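PDB 5JBD: inactive glucansucrase from Lactobacillus reuteri, which belongs to glycoside hydrolase family 70, the glucansucrases, and is built round a TIM barrel. Local coordinates for residues Y340-E345 / N368-R373; Y347-N351 / Q449-L453; N358-I362 / L540-D544; Y444-A448 / Y608-L613. One frame throughout, in Å; residues are numbered along the deposited sequence.

Contact 1 (Y340-E345 / N368-R373); sequences YMDSGE and NSIVNR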
loop_
_atom_site.group_PDB
_atom_site.type_symbol
_atom_site.label_atom_id
_atom_site.label_comp_id
_atom_site.label_asym_id
_atom_site.label_seq_id
_atom_site.Cartn_x
_atom_site.Cartn_y
_atom_site.Cartn_z
ATOM N N TYR A 340 -6.846 -16.421 -3.290
ATOM C CA TYR A 340 -7.052 -15.920 -1.925
ATOM C C TYR A 340 -5.704 -15.856 -1.177
ATOM O O TYR A 340 -4.916 -16.799 -1.257
ATOM C CB TYR A 340 -8.047 -16.857 -1.161
ATOM C CG TYR A 340 -8.001 -16.665 0.328
ATOM C CD1 TYR A 340 -8.545 -15.532 0.906
ATOM C CD2 TYR A 340 -7.388 -17.605 1.170
ATOM C CE1 TYR A 340 -8.461 -15.310 2.273
ATOM C CE2 TYR A 340 -7.321 -17.403 2.543
ATOM C CZ TYR A 340 -7.844 -16.242 3.087
ATOM O OH TYR A 340 -7.761 -15.997 4.445
ATOM N N MET A 341 -5.439 -14.783 -0.422
ATOM C CA MET A 341 -4.193 -14.704 0.386
ATOM C C MET A 341 -4.381 -15.366 1.751
ATOM O O MET A 341 -5.158 -14.890 2.582
ATOM C CB MET A 341 -3.730 -13.248 0.579
ATOM C CG MET A 341 -2.323 -13.130 1.150
ATOM S SD MET A 341 -1.590 -11.481 1.036
ATOM C CE MET A 341 -1.862 -10.851 2.690
ATOM N N ASP A 342 -3.667 -16.465 1.983
ATOM C CA ASP A 342 -3.787 -17.233 3.234
ATOM C C ASP A 342 -2.963 -16.589 4.360
ATOM O O ASP A 342 -1.918 -17.109 4.773
ATOM C CB ASP A 342 -3.387 -18.704 2.992
ATOM C CG ASP A 342 -3.644 -19.605 4.191
ATOM O OD1 ASP A 342 -4.410 -19.252 5.126
ATOM O OD2 ASP A 342 -3.091 -20.709 4.188
ATOM N N SER A 343 -3.458 -15.459 4.862
ATOM C CA SER A 343 -2.778 -14.745 5.935
ATOM C C SER A 343 -2.719 -15.563 7.226
ATOM O O SER A 343 -1.784 -15.404 8.018
ATOM C CB SER A 343 -3.423 -13.367 6.183
ATOM O OG SER A 343 -4.726 -13.455 6.711
ATOM N N GLY A 344 -3.728 -16.422 7.442
ATOM C CA GLY A 344 -3.750 -17.334 8.566
ATOM C C GLY A 344 -2.474 -18.142 8.708
ATOM O O GLY A 344 -1.960 -18.284 9.808
ATOM N N GLU A 345 -1.958 -18.632 7.577
ATOM C CA GLU A 345 -0.720 -19.405 7.566
ATOM C C GLU A 345 0.468 -18.574 8.032
ATOM O O GLU A 345 1.324 -19.077 8.763
ATOM C CB GLU A 345 -0.446 -20.002 6.171
ATOM C CG GLU A 345 0.882 -20.738 5.998
ATOM C CD GLU A 345 0.955 -22.082 6.736
ATOM O OE1 GLU A 345 -0.094 -22.593 7.169
ATOM O OE2 GLU A 345 2.074 -22.627 6.903
ATOM N N ASN A 368 -4.124 -24.620 11.329
ATOM C CA ASN A 368 -4.453 -23.178 11.387
ATOM C C ASN A 368 -4.003 -22.454 10.113
ATOM O O ASN A 368 -3.070 -21.645 10.102
ATOM C CB ASN A 368 -3.924 -22.562 12.687
ATOM C CG ASN A 368 -4.601 -23.152 13.931
ATOM O OD1 ASN A 368 -5.466 -24.031 13.838
ATOM N ND2 ASN A 368 -4.223 -22.657 15.096
ATOM N N SER A 369 -4.698 -22.817 9.040
ATOM C CA SER A 369 -4.508 -22.300 7.691
ATOM C C SER A 369 -5.832 -22.460 6.976
ATOM O O SER A 369 -6.699 -23.204 7.446
ATOM C CB SER A 369 -3.408 -23.094 6.987
ATOM O OG SER A 369 -3.459 -23.000 5.592
ATOM N N ILE A 370 -6.005 -21.791 5.840
ATOM C CA ILE A 370 -7.185 -22.041 4.985
ATOM C C ILE A 370 -7.245 -23.512 4.488
ATOM O O ILE A 370 -8.314 -23.981 4.129
ATOM C CB ILE A 370 -7.276 -21.028 3.805
ATOM C CG1 ILE A 370 -8.719 -20.903 3.287
ATOM C CG2 ILE A 370 -6.284 -21.361 2.683
ATOM C CD1 ILE A 370 -9.661 -20.215 4.251
ATOM N N VAL A 371 -6.109 -24.222 4.482
ATOM C CA VAL A 371 -6.058 -25.667 4.208
ATOM C C VAL A 371 -5.569 -26.486 5.425
ATOM O O VAL A 371 -4.486 -26.228 5.975
ATOM C CB VAL A 371 -5.107 -25.969 3.028
ATOM C CG1 VAL A 371 -5.276 -27.407 2.545
ATOM C CG2 VAL A 371 -5.335 -24.970 1.880
ATOM N N ASN A 372 -6.365 -27.488 5.821
ATOM C CA ASN A 372 -5.952 -28.477 6.823
ATOM C C ASN A 372 -5.047 -29.481 6.127
ATOM O O ASN A 372 -5.433 -30.037 5.105
ATOM C CB ASN A 372 -7.174 -29.173 7.425
ATOM C CG ASN A 372 -6.799 -30.220 8.460
ATOM O OD1 ASN A 372 -6.183 -31.232 8.136
ATOM N ND2 ASN A 372 -7.168 -29.986 9.696
ATOM N N ARG A 373 -3.842 -29.692 6.654
ATOM C CA ARG A 373 -2.853 -30.525 5.972
ATOM C C ARG A 373 -2.485 -31.791 6.777
ATOM O O ARG A 373 -1.409 -32.350 6.603
ATOM C CB ARG A 373 -1.612 -29.698 5.621
ATOM C CG ARG A 373 -1.893 -28.601 4.606
ATOM C CD ARG A 373 -0.633 -27.821 4.203
ATOM N NE ARG A 373 -0.932 -26.887 3.105
ATOM C CZ ARG A 373 -1.389 -25.639 3.253
ATOM N NH1 ARG A 373 -1.591 -25.112 4.463
ATOM N NH2 ARG A 373 -1.656 -24.907 2.179
HETATM O O HOH W 1 -1.669 -22.032 2.309
#
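The backbones of Y340-E345 and N368-R373 approach closest at E345 and S369, whose CA atoms are 4.8 Å apart, and stay near at D342 and I370, at 6.1 Å. The first segment is a beta-to-alpha junction of the TIM barrel: strand 340-341 is followed by helix 343-354, with D342 at the centre of an inverse gamma turn. The second is irregular and leads to strand 375-376; in it S369 OG accepts from V371 N (3.1 Å), an ST turn. D342 joins the two with both carboxylate oxygens, OD1 accepting from I370 N (3.1 Å) and OD2 from S369 OG (2.7 Å). S369 OG also receives R373 NH1 at 3.0 Å, so the ST turn, arginine and carboxylate form one network. R373 NE is bound to K457 O. A long salt bridge, 4.0 Å, links R373 NH1 to E345 OE1. Y340 packs on I370, closest at CE2 to CB, 3.8 Å. A water closes the network, 2.7 Å from D342 OD2 and 2.9 Å from R373 NH2.

Contact 2 (Y347-N351 / Q449-L453); sequences YTLEN and QYAIL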
loop_
_atom_site.group_PDB
_atom_site.type_symbol
_atom_site.label_atom_id
_atom_site.label_comp_id
_atom_site.label_asym_id
_atom_site.label_seq_id
_atom_site.Cartn_x
_atom_site.Cartn_y
_atom_site.Cartn_z
ATOM N N TYR A 347 0.416 -15.900 10.134
ATOM C CA TYR A 347 0.318 -15.708 11.577
ATOM C C TYR A 347 0.650 -16.997 12.335
ATOM O O TYR A 347 1.319 -16.951 13.359
ATOM C CB TYR A 347 -1.033 -15.122 12.000
ATOM C CG TYR A 347 -1.190 -13.697 11.519
ATOM C CD1 TYR A 347 -0.394 -12.665 12.043
ATOM C CD2 TYR A 347 -2.080 -13.379 10.485
ATOM C CE1 TYR A 347 -0.503 -11.358 11.565
ATOM C CE2 TYR A 347 -2.200 -12.082 10.007
ATOM C CZ TYR A 347 -1.410 -11.075 10.548
ATOM O OH TYR A 347 -1.542 -9.799 10.058
ATOM N N THR A 348 0.236 -18.140 11.799
ATOM C CA THR A 348 0.561 -19.426 12.408
ATOM C C THR A 348 2.073 -19.684 12.409
ATOM O O THR A 348 2.651 -20.059 13.441
ATOM C CB THR A 348 -0.204 -20.565 11.709
ATOM O OG1 THR A 348 -1.611 -20.398 11.953
ATOM C CG2 THR A 348 0.230 -21.928 12.227
ATOM N N LEU A 349 2.701 -19.493 11.265
ATOM C CA LEU A 349 4.154 -19.623 11.173
ATOM C C LEU A 349 4.853 -18.734 12.210
ATOM O O LEU A 349 5.739 -19.206 12.923
ATOM C CB LEU A 349 4.646 -19.277 9.774
ATOM C CG LEU A 349 4.328 -20.302 8.679
ATOM C CD1 LEU A 349 4.531 -19.691 7.298
ATOM C CD2 LEU A 349 5.171 -21.564 8.818
ATOM N N GLU A 350 4.432 -17.473 12.315
ATOM C CA GLU A 350 5.045 -16.543 13.281
ATOM C C GLU A 350 4.735 -16.892 14.744
ATOM O O GLU A 350 5.637 -16.822 15.605
ATOM C CB GLU A 350 4.679 -15.082 12.972
ATOM C CG GLU A 350 5.212 -14.608 11.611
ATOM C CD GLU A 350 5.753 -13.178 11.594
ATOM O OE1 GLU A 350 5.204 -12.307 12.303
ATOM O OE2 GLU A 350 6.716 -12.925 10.825
ATOM N N ASN A 351 3.488 -17.289 15.030
ATOM C CA ASN A 351 3.113 -17.603 16.400
ATOM C C ASN A 351 3.731 -18.926 16.868
ATOM O O ASN A 351 3.994 -19.082 18.054
ATOM C CB ASN A 351 1.579 -17.665 16.614
ATOM C CG ASN A 351 0.858 -16.338 16.358
ATOM O OD1 ASN A 351 -0.389 -16.278 16.192
ATOM N ND2 ASN A 351 1.604 -15.288 16.346
ATOM N N GLN A 449 10.408 -21.838 8.767
ATOM C CA GLN A 449 9.191 -21.232 8.249
ATOM C C GLN A 449 9.119 -21.452 6.741
ATOM O O GLN A 449 8.077 -21.881 6.231
ATOM C CB GLN A 449 9.086 -19.751 8.597
ATOM C CG GLN A 449 8.806 -19.507 10.073
ATOM C CD GLN A 449 8.592 -18.044 10.420
ATOM O OE1 GLN A 449 7.696 -17.388 9.879
ATOM N NE2 GLN A 449 9.403 -17.528 11.346
ATOM N N TYR A 450 10.234 -21.201 6.044
ATOM C CA TYR A 450 10.298 -21.456 4.597
ATOM C C TYR A 450 10.212 -22.934 4.215
ATOM O O TYR A 450 9.644 -23.277 3.170
ATOM C CB TYR A 450 11.555 -20.816 3.966
ATOM C CG TYR A 450 11.326 -19.394 3.522
ATOM C CD1 TYR A 450 10.657 -19.128 2.326
ATOM C CD2 TYR A 450 11.745 -18.307 4.301
ATOM C CE1 TYR A 450 10.423 -17.822 1.912
ATOM C CE2 TYR A 450 11.511 -16.996 3.894
ATOM C CZ TYR A 450 10.852 -16.756 2.703
ATOM O OH TYR A 450 10.598 -15.468 2.284
ATOM N N ALA A 451 10.798 -23.811 5.025
ATOM C CA ALA A 451 10.736 -25.253 4.748
ATOM C C ALA A 451 9.288 -25.757 4.759
ATOM O O ALA A 451 8.917 -26.590 3.922
ATOM C CB ALA A 451 11.570 -26.034 5.739
ATOM N N ILE A 452 8.486 -25.238 5.687
ATOM C CA ILE A 452 7.056 -25.530 5.736
ATOM C C ILE A 452 6.341 -24.906 4.533
ATOM O O ILE A 452 5.626 -25.605 3.797
ATOM C CB ILE A 452 6.415 -25.038 7.074
ATOM C CG1 ILE A 452 6.953 -25.830 8.280
ATOM C CG2 ILE A 452 4.889 -25.080 7.016
ATOM C CD1 ILE A 452 6.521 -27.290 8.347
ATOM N N LEU A 453 6.548 -23.597 4.326
ATOM C CA LEU A 453 5.914 -22.887 3.222
ATOM C C LEU A 453 6.160 -23.570 1.862
ATOM O O LEU A 453 5.233 -23.743 1.071
ATOM C CB LEU A 453 6.395 -21.433 3.141
ATOM C CG LEU A 453 5.501 -20.548 2.244
ATOM C CD1 LEU A 453 4.355 -19.967 3.048
ATOM C CD2 LEU A 453 6.304 -19.427 1.595
HETATM O O HOH W 2 7.723 -14.776 9.309
#
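Two helices of the TIM-barrel region, 343-354 and 446-455, pack with opposed directions here: the short axes of Y347-N351 and Q449-L453 run at 147° and come within 10.9 Å. The nearest backbone pair, L349 and Q449, has CA atoms 6.0 Å apart. Apolar packing centres on L349, which points at the other helix and packs against it. Its CD2 lies 4.0 Å from I452 CG2, its CD1 4.3 Å from L453 CD1, so the two branches meet different residues of the following turn. L365 of helix 364-367 also touches L349. Q449 adds a van der Waals contact, its side chain packing on L349 with Q449 OE1 3.6 Å from L349 CB. The opposite end of that amide is spoken for, as Q449 NE2 binds Y444 O just before its own helix. The polar link between the helices runs through solvent: a water sits 2.6 Å from E350 OE2 and 2.7 Å from Q449 OE1.

Contact 3 (N358-I362 / L540-D544); sequences NRDNI and LVGND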
loop_
_atom_site.group_PDB
_atom_site.type_symbol
_atom_site.label_atom_id
_atom_site.label_comp_id
_atom_site.label_asym_id
_atom_site.label_seq_id
_atom_site.Cartn_x
_atom_site.Cartn_y
_atom_site.Cartn_z
ATOM N N ASN A 358 6.458 -17.920 24.490
ATOM C CA ASN A 358 5.006 -18.110 24.316
ATOM C C ASN A 358 4.677 -18.565 22.895
ATOM O O ASN A 358 3.760 -18.033 22.262
ATOM C CB ASN A 358 4.232 -16.816 24.654
ATOM C CG ASN A 358 4.325 -16.450 26.132
ATOM O OD1 ASN A 358 4.001 -17.254 27.020
ATOM N ND2 ASN A 358 4.781 -15.228 26.405
ATOM N N ARG A 359 5.446 -19.529 22.395
ATOM C CA ARG A 359 5.179 -20.128 21.075
ATOM C C ARG A 359 3.935 -21.005 21.142
ATOM O O ARG A 359 3.774 -21.768 22.090
ATOM C CB ARG A 359 6.351 -20.986 20.602
ATOM C CG ARG A 359 7.563 -20.159 20.242
ATOM C CD ARG A 359 8.756 -21.016 19.879
ATOM N NE ARG A 359 9.912 -20.153 19.636
ATOM C CZ ARG A 359 11.188 -20.535 19.579
ATOM N NH1 ARG A 359 11.545 -21.807 19.705
ATOM N NH2 ARG A 359 12.124 -19.611 19.364
ATOM N N ASP A 360 3.056 -20.874 20.149
ATOM C CA ASP A 360 1.923 -21.776 20.007
ATOM C C ASP A 360 2.432 -23.169 19.654
ATOM O O ASP A 360 3.577 -23.332 19.222
ATOM C CB ASP A 360 0.955 -21.295 18.934
ATOM C CG ASP A 360 0.235 -19.983 19.298
ATOM O OD1 ASP A 360 0.422 -19.414 20.397
ATOM O OD2 ASP A 360 -0.573 -19.539 18.457
ATOM N N ASN A 361 1.595 -24.179 19.886
ATOM C CA ASN A 361 1.998 -25.555 19.679
ATOM C C ASN A 361 2.309 -25.856 18.211
ATOM O O ASN A 361 1.656 -25.335 17.304
ATOM C CB ASN A 361 0.918 -26.518 20.180
ATOM C CG ASN A 361 1.394 -27.951 20.192
ATOM O OD1 ASN A 361 1.101 -28.725 19.273
ATOM N ND2 ASN A 361 2.179 -28.301 21.205
ATOM N N ILE A 362 3.312 -26.706 18.001
ATOM C CA ILE A 362 3.726 -27.158 16.671
ATOM C C ILE A 362 2.551 -27.665 15.798
ATOM O O ILE A 362 2.535 -27.476 14.575
ATOM C CB ILE A 362 4.843 -28.233 16.786
ATOM C CG1 ILE A 362 5.712 -28.290 15.520
ATOM C CG2 ILE A 362 4.267 -29.607 17.123
ATOM C CD1 ILE A 362 6.635 -27.097 15.337
ATOM N N LEU A 540 11.212 -31.964 8.713
ATOM C CA LEU A 540 11.118 -32.139 10.170
ATOM C C LEU A 540 11.330 -30.793 10.829
ATOM O O LEU A 540 12.387 -30.192 10.660
ATOM C CB LEU A 540 12.168 -33.134 10.670
ATOM C CG LEU A 540 11.770 -34.604 10.696
ATOM C CD1 LEU A 540 11.214 -35.065 9.362
ATOM C CD2 LEU A 540 12.948 -35.471 11.120
ATOM N N VAL A 541 10.341 -30.333 11.592
ATOM C CA VAL A 541 10.410 -29.057 12.257
ATOM C C VAL A 541 9.976 -29.165 13.714
ATOM O O VAL A 541 8.876 -29.648 13.998
ATOM C CB VAL A 541 9.519 -28.033 11.536
ATOM C CG1 VAL A 541 9.479 -26.717 12.305
ATOM C CG2 VAL A 541 10.027 -27.826 10.120
ATOM N N GLY A 542 10.844 -28.695 14.622
ATOM C CA GLY A 542 10.544 -28.584 16.061
ATOM C C GLY A 542 10.739 -27.166 16.560
ATOM O O GLY A 542 11.559 -26.433 16.004
ATOM N N ASN A 543 9.955 -26.755 17.560
ATOM C CA ASN A 543 10.018 -25.382 18.083
ATOM C C ASN A 543 10.386 -25.315 19.577
ATOM O O ASN A 543 10.115 -24.310 20.237
ATOM C CB ASN A 543 8.702 -24.632 17.813
ATOM C CG ASN A 543 7.544 -25.096 18.690
ATOM O OD1 ASN A 543 7.606 -26.143 19.322
ATOM N ND2 ASN A 543 6.481 -24.286 18.738
ATOM N N ASP A 544 10.993 -26.376 20.101
ATOM C CA ASP A 544 11.477 -26.409 21.495
ATOM C C ASP A 544 12.994 -26.579 21.465
ATOM O O ASP A 544 13.511 -27.653 21.151
ATOM C CB ASP A 544 10.794 -27.539 22.288
ATOM C CG ASP A 544 11.379 -27.736 23.692
ATOM O OD1 ASP A 544 12.109 -26.863 24.204
ATOM O OD2 ASP A 544 11.097 -28.783 24.287
HETATM O O HOH W 3 5.067 -26.861 20.183
#
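R359, the first residue of N358-I362 to take part, reaches out in an extended conformation and gives NH1 to N543 O (2.9 Å, 157°), the acceptor lying near the guanidinium plane. Two further bonds fix the same group, NE to R355 O and NH2 to S610 OG. The CA-to-CB bonds of D360 and N361 point away, but D360 O takes a weak hydrogen bond from N543 ND2 at 3.1 Å; the same ND2 also binds V352 O at the end of helix 343-354. N361 OD1 caps G363 N at the start of helix 364-367. I362 N donates to a water (2.8 Å) that in turn donates to N543 OD1 (2.8 Å), while I362 CD1 packs 3.7 Å from V541 O and 4.2 Å from V541 CG1. N543 thus meets the loop with both ends of its amide, just beyond strand 537-542. The arrangement joins a loop of the TIM-barrel region to the antiparallel sheet beside the barrel, consistent with domain C of this family.

Contact 4 (Y444-A448 / Y608-L613); sequences YNVPA and YVSGYL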
loop_
_atom_site.group_PDB
_atom_site.type_symbol
_atom_site.label_atom_id
_atom_site.label_comp_id
_atom_site.label_asym_id
_atom_site.label_seq_id
_atom_site.Cartn_x
_atom_site.Cartn_y
_atom_site.Cartn_z
ATOM N N TYR A 444 12.434 -15.668 14.757
ATOM C CA TYR A 444 13.134 -16.936 14.949
ATOM C C TYR A 444 12.749 -17.925 13.836
ATOM O O TYR A 444 11.695 -17.794 13.211
ATOM C CB TYR A 444 12.776 -17.538 16.306
ATOM C CG TYR A 444 13.398 -16.846 17.506
ATOM C CD1 TYR A 444 12.963 -15.588 17.924
ATOM C CD2 TYR A 444 14.420 -17.450 18.215
ATOM C CE1 TYR A 444 13.549 -14.946 19.009
ATOM C CE2 TYR A 444 15.007 -16.827 19.312
ATOM C CZ TYR A 444 14.570 -15.574 19.702
ATOM O OH TYR A 444 15.159 -14.955 20.796
ATOM N N ASN A 445 13.616 -18.902 13.607
ATOM C CA ASN A 445 13.330 -20.043 12.735
ATOM C C ASN A 445 12.910 -19.692 11.307
ATOM O O ASN A 445 11.989 -20.314 10.759
ATOM C CB ASN A 445 12.249 -20.941 13.390
ATOM C CG ASN A 445 12.787 -21.788 14.528
ATOM O OD1 ASN A 445 13.738 -22.586 14.372
ATOM N ND2 ASN A 445 12.143 -21.677 15.674
ATOM N N VAL A 446 13.576 -18.715 10.688
ATOM C CA VAL A 446 13.211 -18.316 9.325
ATOM C C VAL A 446 13.368 -19.482 8.325
ATOM O O VAL A 446 12.454 -19.729 7.515
ATOM C CB VAL A 446 13.938 -17.024 8.875
ATOM C CG1 VAL A 446 13.663 -16.716 7.403
ATOM C CG2 VAL A 446 13.465 -15.853 9.735
ATOM N N PRO A 447 14.490 -20.222 8.391
ATOM C CA PRO A 447 14.629 -21.378 7.499
ATOM C C PRO A 447 13.507 -22.416 7.629
ATOM O O PRO A 447 12.986 -22.874 6.612
ATOM C CB PRO A 447 15.975 -21.972 7.899
ATOM C CG PRO A 447 16.766 -20.798 8.375
ATOM C CD PRO A 447 15.743 -19.961 9.119
ATOM N N ALA A 448 13.108 -22.737 8.855
ATOM C CA ALA A 448 12.002 -23.685 9.063
ATOM C C ALA A 448 10.652 -23.133 8.577
ATOM O O ALA A 448 9.826 -23.890 8.050
ATOM C CB ALA A 448 11.930 -24.118 10.537
ATOM N N TYR A 608 19.987 -19.661 13.162
ATOM C CA TYR A 608 19.177 -20.265 12.117
ATOM C C TYR A 608 18.008 -21.099 12.664
ATOM O O TYR A 608 16.936 -21.091 12.065
ATOM C CB TYR A 608 20.065 -21.150 11.227
ATOM C CG TYR A 608 21.184 -20.370 10.558
ATOM C CD1 TYR A 608 20.988 -19.767 9.325
ATOM C CD2 TYR A 608 22.437 -20.199 11.183
ATOM C CE1 TYR A 608 21.996 -19.029 8.708
ATOM C CE2 TYR A 608 23.450 -19.458 10.573
ATOM C CZ TYR A 608 23.214 -18.874 9.336
ATOM O OH TYR A 608 24.185 -18.142 8.711
ATOM N N VAL A 609 18.218 -21.789 13.791
ATOM C CA VAL A 609 17.256 -22.763 14.349
ATOM C C VAL A 609 17.102 -22.585 15.870
ATOM O O VAL A 609 18.099 -22.503 16.606
ATOM C CB VAL A 609 17.689 -24.220 14.046
ATOM C CG1 VAL A 609 16.686 -25.235 14.609
ATOM C CG2 VAL A 609 17.894 -24.432 12.552
ATOM N N SER A 610 15.846 -22.485 16.315
ATOM C CA SER A 610 15.459 -22.526 17.717
ATOM C C SER A 610 14.430 -23.644 17.868
ATOM O O SER A 610 13.212 -23.414 17.749
ATOM C CB SER A 610 14.879 -21.183 18.129
ATOM O OG SER A 610 14.582 -21.159 19.512
ATOM N N GLY A 611 14.939 -24.841 18.125
ATOM C CA GLY A 611 14.183 -26.086 17.986
ATOM C C GLY A 611 14.959 -27.049 17.097
ATOM O O GLY A 611 16.110 -27.377 17.403
ATOM N N TYR A 612 14.359 -27.466 15.986
ATOM C CA TYR A 612 15.034 -28.366 15.045
ATOM C C TYR A 612 14.556 -28.141 13.626
ATOM O O TYR A 612 13.376 -27.836 13.411
ATOM C CB TYR A 612 14.796 -29.828 15.429
ATOM C CG TYR A 612 15.529 -30.827 14.527
ATOM C CD1 TYR A 612 16.903 -31.044 14.659
ATOM C CD2 TYR A 612 14.848 -31.520 13.511
ATOM C CE1 TYR A 612 17.578 -31.929 13.823
ATOM C CE2 TYR A 612 15.512 -32.406 12.674
ATOM C CZ TYR A 612 16.874 -32.616 12.837
ATOM O OH TYR A 612 17.530 -33.508 12.008
ATOM N N LEU A 613 15.465 -28.338 12.661
ATOM C CA LEU A 613 15.124 -28.383 11.233
ATOM C C LEU A 613 15.870 -29.520 10.551
ATOM O O LEU A 613 17.097 -29.634 10.682
ATOM C CB LEU A 613 15.448 -27.047 10.521
ATOM C CG LEU A 613 15.170 -27.006 9.001
ATOM C CD1 LEU A 613 13.701 -27.316 8.680
ATOM C CD2 LEU A 613 15.585 -25.668 8.406
HETATM O O HOH W 4 14.749 -22.854 11.077
#
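N445 lays its side-chain amide along the backbone of S610 and pairs with it at both ends: S610 N donates to N445 OD1 (2.9 Å, 167°) and N445 ND2 to S610 O (2.9 Å, 169°). N445 ND2 also bonds to L353 O. N445 has left-handed backbone angles (56/42) and occupies the N-cap position of helix 446-455, but its side chain makes no capping bond; the amide is paired with S610 instead. A water takes over one helix donor: A448 N gives to it at 2.8 Å, and it gives to Y608 O at 3.0 Å. Around this polar centre lie van der Waals contacts: Y444 sets its ring edge, CD2, 3.8 Å from S610 CB, and P447 CD is 3.4 Å from Y608 O. Apolar pairs are P447 CG with Y608 CB (4.4 Å), P447 CB with L613 CD2 (3.8 Å) and A448 CB with L613 CD1 (4.1 Å). The chain turns its corner at G611, whose angles (127/-121) call for glycine. The first turn of helix 446-455 therefore sits against strand 612-618, with V541 of strand 537-542 touching A448 and L613, and L576 of strand 576-577 touching P447 and Y608.

In the fold
The four contacts form a chain from a barrel strand to the antiparallel sheet beside it. Contacts 1 and 2 share helix 343-354 and meet where N368 O approaches T348 OG1 at 2.7 Å. Contact 2 shares helix 446-455 with contact 4, and contacts 3 and 4 reach neighbouring strands of one sheet, where G542 N lies 2.9 Å from Y612 O. Contacts 2 and 4 are buried; contacts 1 and 3 are partly buried. The chemistry differs: contact 2 is leucine packing with a water-linked polar margin, contact 4 combines apolar packing with a paired amide, and contacts 1 and 3, where one partner is an irregular loop, depend mainly on charged or amide side chains.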